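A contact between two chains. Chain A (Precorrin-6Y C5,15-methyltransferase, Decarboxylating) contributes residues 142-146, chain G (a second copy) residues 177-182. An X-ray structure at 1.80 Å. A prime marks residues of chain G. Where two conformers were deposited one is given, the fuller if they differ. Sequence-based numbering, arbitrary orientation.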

# COMPACT_ATOMS: atom_id res chain seq x y z
N ALA A 142 -4.09 -12.69 8.32
CA ALA A 142 -4.60 -13.42 7.18
C ALA A 142 -3.99 -12.85 5.91
O ALA A 142 -3.83 -11.63 5.77
CB ALA A 142 -6.12 -13.34 7.13
N VAL A 143 -3.59 -13.75 5.01
CA VAL A 143 -3.00 -13.35 3.73
C VAL A 143 -3.88 -13.73 2.54
O VAL A 143 -3.70 -13.20 1.45
CB VAL A 143 -1.55 -13.88 3.56
CG1 VAL A 143 -0.71 -13.45 4.71
CG2 VAL A 143 -1.49 -15.39 3.41
N THR A 144 -4.83 -14.62 2.77
CA THR A 144 -5.78 -15.02 1.74
C THR A 144 -7.17 -14.42 1.97
O THR A 144 -7.59 -14.17 3.10
CB THR A 144 -5.94 -16.55 1.63
OG1 THR A 144 -6.64 -17.04 2.78
CG2 THR A 144 -4.56 -17.23 1.53
N LEU A 145 -7.88 -14.24 0.86
CA LEU A 145 -9.25 -13.74 0.82
C LEU A 145 -10.25 -14.60 1.61
O LEU A 145 -11.09 -14.06 2.32
CB LEU A 145 -9.68 -13.58 -0.64
CG LEU A 145 -10.90 -12.74 -0.98
CD1 LEU A 145 -10.87 -11.40 -0.24
CD2 LEU A 145 -10.92 -12.53 -2.48
N ASP A 146 -10.16 -15.93 1.50
CA ASP A 146 -11.08 -16.84 2.20
C ASP A 146 -10.94 -16.75 3.72
O ASP A 146 -11.94 -16.72 4.44
CB ASP A 146 -10.87 -18.29 1.75
CG ASP A 146 -11.80 -19.28 2.46
OD1 ASP A 146 -13.03 -19.20 2.26
OD2 ASP A 146 -11.30 -20.15 3.20
N GLU G 177 -8.88 -21.71 -5.34
CA GLU G 177 -8.08 -22.27 -4.26
C GLU G 177 -7.00 -21.30 -3.79
O GLU G 177 -6.21 -20.82 -4.60
CB GLU G 177 -7.42 -23.57 -4.74
CG GLU G 177 -8.35 -24.77 -4.82
CD GLU G 177 -8.45 -25.53 -3.50
OE1 GLU G 177 -7.70 -25.21 -2.55
OE2 GLU G 177 -9.26 -26.47 -3.41
N TYR G 178 -6.99 -21.03 -2.48
CA TYR G 178 -5.94 -20.23 -1.82
C TYR G 178 -5.64 -18.91 -2.55
O TYR G 178 -4.61 -18.77 -3.23
CB TYR G 178 -4.67 -21.08 -1.64
CG TYR G 178 -3.67 -20.54 -0.64
CD1 TYR G 178 -3.71 -20.91 0.70
CD2 TYR G 178 -2.67 -19.67 -1.04
CE1 TYR G 178 -2.78 -20.42 1.61
CE2 TYR G 178 -1.74 -19.18 -0.15
CZ TYR G 178 -1.80 -19.54 1.17
OH TYR G 178 -0.86 -19.03 2.04
N LYS G 179 -6.55 -17.94 -2.42
CA LYS G 179 -6.38 -16.65 -3.06
C LYS G 179 -5.58 -15.69 -2.19
O LYS G 179 -6.15 -14.87 -1.49
CB LYS G 179 -7.73 -16.03 -3.40
CG LYS G 179 -8.58 -16.90 -4.32
CD LYS G 179 -9.75 -16.12 -4.85
CE LYS G 179 -9.42 -15.44 -6.15
NZ LYS G 179 -9.47 -16.40 -7.27
N MET G 180 -4.26 -15.82 -2.26
CA MET G 180 -3.32 -14.97 -1.53
C MET G 180 -3.02 -13.70 -2.33
O MET G 180 -2.76 -13.77 -3.53
CB MET G 180 -2.03 -15.75 -1.28
CG MET G 180 -0.93 -15.00 -0.57
SD MET G 180 0.51 -16.02 -0.16
CE MET G 180 1.31 -16.10 -1.72
N PHE G 181 -3.03 -12.55 -1.65
CA PHE G 181 -2.60 -11.30 -2.29
C PHE G 181 -1.09 -11.26 -2.37
O PHE G 181 -0.40 -11.33 -1.34
CB PHE G 181 -3.13 -10.08 -1.53
CG PHE G 181 -4.61 -9.84 -1.72
CD1 PHE G 181 -5.08 -9.12 -2.80
CD2 PHE G 181 -5.52 -10.34 -0.79
CE1 PHE G 181 -6.45 -8.88 -2.98
CE2 PHE G 181 -6.89 -10.10 -0.94
CZ PHE G 181 -7.35 -9.38 -2.04
N GLU G 182 -0.59 -11.16 -3.59
CA GLU G 182 0.83 -10.99 -3.84
C GLU G 182 1.13 -9.58 -4.32
O GLU G 182 0.51 -9.10 -5.28
CB GLU G 182 1.32 -12.01 -4.86
CG GLU G 182 1.07 -13.44 -4.43
CD GLU G 182 1.68 -14.44 -5.38
OE1 GLU G 182 2.93 -14.56 -5.39
OE2 GLU G 182 0.92 -15.11 -6.11
O HOH W 1 -8.51 -17.82 -0.48

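The contact is built first from backbone. Val143 and Leu145, on either side of Thr144 in sequence, pair with Phe181′ and Lys179′ respectively, the neighbours of Met180′, so that a single beta bridge centres on Thr144 and Met180′, whose CA atoms lie 4.1 Å apart. Two hydrogen bonds hold it. Leu145 N donates to Lys179′ O at 3.0 Å and Phe181′ N donates to Val143 O at 3.2 Å, with angles at the hydrogen of 166° and 161°, both close to linear. Each chain thus gives one donor and one acceptor, and the bonding uses backbone atoms alone, needing only a free N-H at Leu145 and at Phe181′.

The same two carbonyls also receive CA-H contacts. Thr144 CA approaches Lys179′ O at 3.3 Å, and Met180′ CA lies 3.5 Å from Val143 O. A CA hydrogen is slightly polarised by its flanking amides, so each oxygen meets a strong N-H and a weaker C-H donor from successive residues of the other chain.

One water extends the polar pairing. It accepts from Asp146 N at 3.2 Å and from Lys179′ N at 2.8 Å, linking two backbone amides that do not meet directly. The stretch of chain A is by then entering a helix, whose first-turn amides lack partners within the helix; Thr144, at the N-cap position, uses its side chain to cap a backbone N just past the stretch.

That leaves the methyl of Thr144 for the interface. With chi1 in the p well, CG2 sits over one face of the Tyr178′ ring, 3.6 Å from the ring centroid and only 10° off the normal, a well-centred CH-pi contact in which a weakly positive methyl meets the pi cloud. Tyr178′ gets there indirectly: its CA-to-CB bond points away from chain A, but the end of the side chain comes nearer. One small side chain therefore serves two purposes, hydroxyl to the helix and methyl to the aromatic ring.

Apolar contacts fill in around the bridge. Val143 CG2 packs 4.0 Å from Met180′ CG and also lies 3.9 Å from Tyr178′ OH. Leu145 points its CA-to-CB bond toward chain G, and its CD1 meets the edge of the Phe181′ ring, 4.2 Å from CE2. Its CB also lies 4.2 Å from Lys179′ CB, so the lysine offers aliphatic surface here while the end of its side chain leads away. The rule to read is economical: a short backbone bridge sets the register, and modest hydrophobic surfaces close around it.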